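Local coordinates for protein S-adenosyl-L-methionine methyl transferase (Ruegeria pomeroyi DSS-3, PDB 3IHT) that binds S-adenosylmethionine and probably transfers its methyl group to an acceptor, at residues A33-L47 and F103-G115. Residues are numbered along the deposited sequence; the frame is centred on the assembly and turned at random.
With SAM (S-adenosylmethionine), chain C.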
# COMPACT_ATOMS: atom_id res chain seq x y z
N ALA A 33 5.85 -19.72 -0.36
CA ALA A 33 5.81 -20.34 -1.69
C ALA A 33 7.22 -20.54 -2.28
O ALA A 33 7.50 -21.59 -2.87
CB ALA A 33 4.91 -19.57 -2.65
N ILE A 34 8.11 -19.56 -2.07
CA ILE A 34 9.50 -19.68 -2.52
C ILE A 34 10.17 -20.88 -1.83
O ILE A 34 10.80 -21.73 -2.47
CB ILE A 34 10.33 -18.36 -2.27
CG1 ILE A 34 9.83 -17.24 -3.19
CG2 ILE A 34 11.87 -18.64 -2.44
CD1 ILE A 34 10.25 -15.81 -2.73
N ALA A 35 10.02 -20.98 -0.51
CA ALA A 35 10.59 -22.09 0.24
C ALA A 35 10.07 -23.45 -0.23
O ALA A 35 10.83 -24.43 -0.39
CB ALA A 35 10.33 -21.91 1.75
N GLN A 36 8.76 -23.49 -0.43
CA GLN A 36 8.05 -24.71 -0.83
C GLN A 36 8.38 -25.14 -2.26
O GLN A 36 8.10 -26.28 -2.62
CB GLN A 36 6.55 -24.50 -0.74
CG GLN A 36 6.04 -24.46 0.68
CD GLN A 36 6.02 -25.84 1.29
OE1 GLN A 36 5.43 -26.77 0.72
NE2 GLN A 36 6.67 -25.99 2.44
N THR A 37 8.97 -24.25 -3.04
CA THR A 37 9.37 -24.55 -4.43
C THR A 37 10.88 -24.50 -4.68
O THR A 37 11.31 -24.49 -5.84
CB THR A 37 8.64 -23.62 -5.44
OG1 THR A 37 8.91 -22.26 -5.14
CG2 THR A 37 7.10 -23.89 -5.40
N ALA A 38 11.66 -24.47 -3.60
CA ALA A 38 13.11 -24.30 -3.70
C ALA A 38 13.79 -25.51 -4.40
O ALA A 38 14.91 -25.39 -4.91
CB ALA A 38 13.71 -24.09 -2.30
N GLY A 39 13.14 -26.67 -4.44
CA GLY A 39 13.69 -27.80 -5.20
C GLY A 39 13.41 -27.77 -6.71
O GLY A 39 13.80 -28.70 -7.45
N LEU A 40 12.71 -26.74 -7.18
CA LEU A 40 12.40 -26.58 -8.61
C LEU A 40 13.32 -25.50 -9.20
O LEU A 40 13.72 -24.58 -8.48
CB LEU A 40 10.94 -26.18 -8.80
CG LEU A 40 9.89 -27.13 -8.21
CD1 LEU A 40 8.46 -26.59 -8.45
CD2 LEU A 40 10.06 -28.57 -8.78
N SER A 41 13.68 -25.63 -10.47
CA SER A 41 14.62 -24.68 -11.07
C SER A 41 14.01 -23.81 -12.16
O SER A 41 14.67 -22.92 -12.66
CB SER A 41 15.86 -25.38 -11.60
OG SER A 41 15.52 -26.24 -12.65
N GLY A 42 12.76 -24.09 -12.52
CA GLY A 42 12.05 -23.26 -13.48
C GLY A 42 11.75 -21.87 -12.93
O GLY A 42 11.83 -21.63 -11.71
N PRO A 43 11.39 -20.94 -13.81
CA PRO A 43 11.28 -19.54 -13.38
C PRO A 43 10.08 -19.20 -12.52
O PRO A 43 9.10 -19.94 -12.43
CB PRO A 43 11.20 -18.77 -14.71
CG PRO A 43 10.64 -19.69 -15.64
CD PRO A 43 11.20 -21.07 -15.26
N VAL A 44 10.20 -18.05 -11.89
CA VAL A 44 9.13 -17.38 -11.18
C VAL A 44 8.52 -16.37 -12.15
O VAL A 44 9.25 -15.63 -12.81
CB VAL A 44 9.66 -16.67 -9.95
CG1 VAL A 44 8.56 -15.88 -9.25
CG2 VAL A 44 10.42 -17.69 -9.01
N TYR A 45 7.20 -16.39 -12.27
CA TYR A 45 6.49 -15.42 -13.09
C TYR A 45 5.79 -14.43 -12.18
O TYR A 45 5.03 -14.83 -11.29
CB TYR A 45 5.43 -16.08 -14.01
CG TYR A 45 5.94 -16.96 -15.15
CD1 TYR A 45 7.30 -17.03 -15.49
CD2 TYR A 45 5.05 -17.73 -15.90
CE1 TYR A 45 7.76 -17.84 -16.51
CE2 TYR A 45 5.50 -18.53 -16.96
CZ TYR A 45 6.87 -18.57 -17.26
OH TYR A 45 7.35 -19.37 -18.28
N GLU A 46 6.01 -13.15 -12.42
CA GLU A 46 5.37 -12.05 -11.69
C GLU A 46 4.38 -11.38 -12.63
O GLU A 46 4.79 -10.74 -13.60
CB GLU A 46 6.46 -11.06 -11.23
CG GLU A 46 5.97 -9.74 -10.64
CD GLU A 46 5.40 -9.86 -9.24
OE1 GLU A 46 5.15 -11.00 -8.79
OE2 GLU A 46 5.20 -8.82 -8.58
N LEU A 47 3.09 -11.55 -12.37
CA LEU A 47 2.06 -11.02 -13.25
C LEU A 47 1.60 -9.68 -12.71
O LEU A 47 0.89 -9.61 -11.67
CB LEU A 47 0.87 -12.01 -13.38
CG LEU A 47 1.27 -13.43 -13.79
CD1 LEU A 47 0.02 -14.33 -14.00
CD2 LEU A 47 2.13 -13.43 -15.05
N PHE A 103 8.29 -21.41 -23.41
CA PHE A 103 8.89 -22.04 -22.23
C PHE A 103 8.20 -23.31 -21.74
O PHE A 103 8.77 -24.02 -20.91
CB PHE A 103 8.94 -21.07 -21.03
CG PHE A 103 9.88 -19.90 -21.19
CD1 PHE A 103 11.06 -19.99 -21.95
CD2 PHE A 103 9.62 -18.71 -20.54
CE1 PHE A 103 11.92 -18.89 -22.06
CE2 PHE A 103 10.46 -17.61 -20.64
CZ PHE A 103 11.61 -17.70 -21.41
N GLY A 104 6.99 -23.58 -22.21
CA GLY A 104 6.21 -24.73 -21.75
C GLY A 104 5.81 -24.70 -20.28
O GLY A 104 5.84 -23.65 -19.62
N ALA A 105 5.42 -25.86 -19.77
CA ALA A 105 4.91 -25.98 -18.41
C ALA A 105 6.04 -26.11 -17.40
O ALA A 105 6.16 -27.13 -16.71
CB ALA A 105 3.98 -27.19 -18.30
N THR A 106 6.86 -25.07 -17.30
CA THR A 106 8.08 -25.12 -16.50
C THR A 106 8.15 -24.13 -15.37
O THR A 106 9.15 -24.10 -14.65
CB THR A 106 9.29 -24.91 -17.40
OG1 THR A 106 9.15 -23.67 -18.09
CG2 THR A 106 9.45 -26.13 -18.38
N ALA A 107 7.12 -23.31 -15.17
CA ALA A 107 7.20 -22.31 -14.10
C ALA A 107 7.13 -22.98 -12.74
O ALA A 107 6.30 -23.88 -12.50
CB ALA A 107 6.06 -21.26 -14.23
N SER A 108 7.96 -22.51 -11.81
CA SER A 108 7.97 -23.05 -10.44
C SER A 108 7.00 -22.30 -9.55
O SER A 108 6.49 -22.84 -8.57
CB SER A 108 9.38 -23.00 -9.84
OG SER A 108 9.90 -21.66 -9.80
N LEU A 109 6.78 -21.03 -9.86
CA LEU A 109 5.98 -20.16 -9.00
C LEU A 109 5.40 -19.06 -9.88
O LEU A 109 6.16 -18.38 -10.59
CB LEU A 109 6.84 -19.55 -7.88
CG LEU A 109 6.26 -18.48 -6.98
CD1 LEU A 109 4.95 -18.95 -6.28
CD2 LEU A 109 7.28 -18.02 -5.94
N VAL A 110 4.09 -18.87 -9.83
CA VAL A 110 3.41 -17.79 -10.55
C VAL A 110 2.70 -16.95 -9.50
O VAL A 110 1.91 -17.48 -8.69
CB VAL A 110 2.41 -18.32 -11.64
CG1 VAL A 110 1.65 -17.15 -12.34
CG2 VAL A 110 3.16 -19.21 -12.66
N HIS A 111 3.04 -15.66 -9.47
CA HIS A 111 2.45 -14.70 -8.55
C HIS A 111 1.63 -13.68 -9.32
O HIS A 111 2.16 -13.07 -10.27
CB HIS A 111 3.52 -13.95 -7.73
CG HIS A 111 2.93 -12.86 -6.88
ND1 HIS A 111 3.34 -11.55 -6.94
CD2 HIS A 111 1.94 -12.91 -5.95
CE1 HIS A 111 2.60 -10.83 -6.11
NE2 HIS A 111 1.73 -11.63 -5.52
N ALA A 112 0.37 -13.49 -8.93
CA ALA A 112 -0.49 -12.49 -9.55
C ALA A 112 -1.02 -11.50 -8.53
O ALA A 112 -1.60 -11.89 -7.51
CB ALA A 112 -1.65 -13.17 -10.34
N ASP A 113 -0.84 -10.22 -8.83
CA ASP A 113 -1.45 -9.13 -8.08
C ASP A 113 -1.93 -8.11 -9.15
O ASP A 113 -1.33 -7.07 -9.35
CB ASP A 113 -0.41 -8.51 -7.12
CG ASP A 113 -0.97 -7.41 -6.24
OD1 ASP A 113 -2.19 -7.46 -5.87
OD2 ASP A 113 -0.18 -6.45 -5.90
N LEU A 114 -2.93 -8.53 -9.91
CA LEU A 114 -3.39 -7.83 -11.10
C LEU A 114 -4.58 -6.91 -10.85
O LEU A 114 -5.01 -6.17 -11.76
CB LEU A 114 -3.74 -8.86 -12.18
CG LEU A 114 -2.54 -9.65 -12.73
CD1 LEU A 114 -2.97 -11.10 -13.19
CD2 LEU A 114 -1.88 -8.86 -13.85
N GLY A 115 -5.12 -6.94 -9.62
CA GLY A 115 -6.33 -6.20 -9.31
C GLY A 115 -6.18 -4.70 -9.31
O GLY A 115 -5.11 -4.16 -8.97
N SAM C . 2.34 -6.34 -7.04
CA SAM C . 2.73 -4.94 -7.41
C SAM C . 3.60 -4.29 -6.31
O SAM C . 3.99 -3.10 -6.40
OXT SAM C . 3.83 -4.93 -5.26
CB SAM C . 1.51 -4.07 -7.78
CG SAM C . 0.82 -4.45 -9.11
SD SAM C . -0.56 -3.31 -9.58
CE SAM C . -1.70 -3.70 -8.20
C5' SAM C . -1.27 -4.26 -10.98
C4' SAM C . -0.43 -4.30 -12.25
O4' SAM C . -0.99 -5.29 -13.14
C3' SAM C . -0.41 -2.98 -13.03
O3' SAM C . 0.92 -2.53 -13.30
C2' SAM C . -1.19 -3.27 -14.31
O2' SAM C . -0.83 -2.53 -15.50
C1' SAM C . -0.95 -4.77 -14.46
N9 SAM C . -1.98 -5.42 -15.31
C8 SAM C . -3.34 -5.49 -15.07
N7 SAM C . -3.93 -6.19 -16.07
C5 SAM C . -2.97 -6.56 -16.96
C6 SAM C . -3.04 -7.29 -18.15
N6 SAM C . -4.21 -7.74 -18.64
N1 SAM C . -1.84 -7.53 -18.81
C2 SAM C . -0.63 -7.06 -18.36
N3 SAM C . -0.58 -6.32 -17.18
C4 SAM C . -1.73 -6.09 -16.50
O HOH W 1 10.12 -25.49 -12.20
O HOH W 2 5.65 -20.82 -19.58
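Tyr45 and His111 sit on neighbouring parallel strands, 44-47 and 109-112, in the middle of the sheet. Tyr45 N donates to Leu109 O, and Tyr45 O accepts from His111 N at 2.8 Å. Leu47 N continues the ladder to His111 O. The two strands are the first and fourth of a Rossmann-like methyltransferase sheet, with order 3-2-1-4-5-7-6.

Tyr45 can be followed outward. Its CB lies against Val110 CG2. With CG anti to the carbonyl carbon (chi1 -68°), the ring stands out from the strand, leaning back over Ala107. CD2 touches Val110 CG2, and CE2 lies 3.9 Å from Ala107 CB. That methyl stands over one ring face in a CH-pi contact. At the tip, OH meets the ring edge of Phe103, 3.3 Å from CD2. A water in the Tyr45 ring plane links this OH to Gly104 O.

On the other sheet face, Leu109 CD1 meets Ala33 CB and its CD2 meets Ile34 CG1, joining the strand to helix 15-36. Further along this face, His111 ND1 donates to Glu46 OE1 at 2.6 Å. OE1 is met on its syn side, with ND1 21° out of the carboxylate plane, and lies nearly in the imidazole plane. Glu46 OE2 hydrogen-bonds Thr54 OG1. An alanine in place of Glu46 would probably leave His111 ND1 and Thr54 OG1 without the carboxylate they share and let the imidazole turn.

Beyond the strand, Asp113 OD1 bonds to Ser146. The buried Glu46 carboxylate ties the strand pair to the start of helix 53-61, where Thr54 N also bonds the cofactor, while Asp113 OD2 holds the cofactor amino nitrogen (SAM N) directly at 2.8 Å.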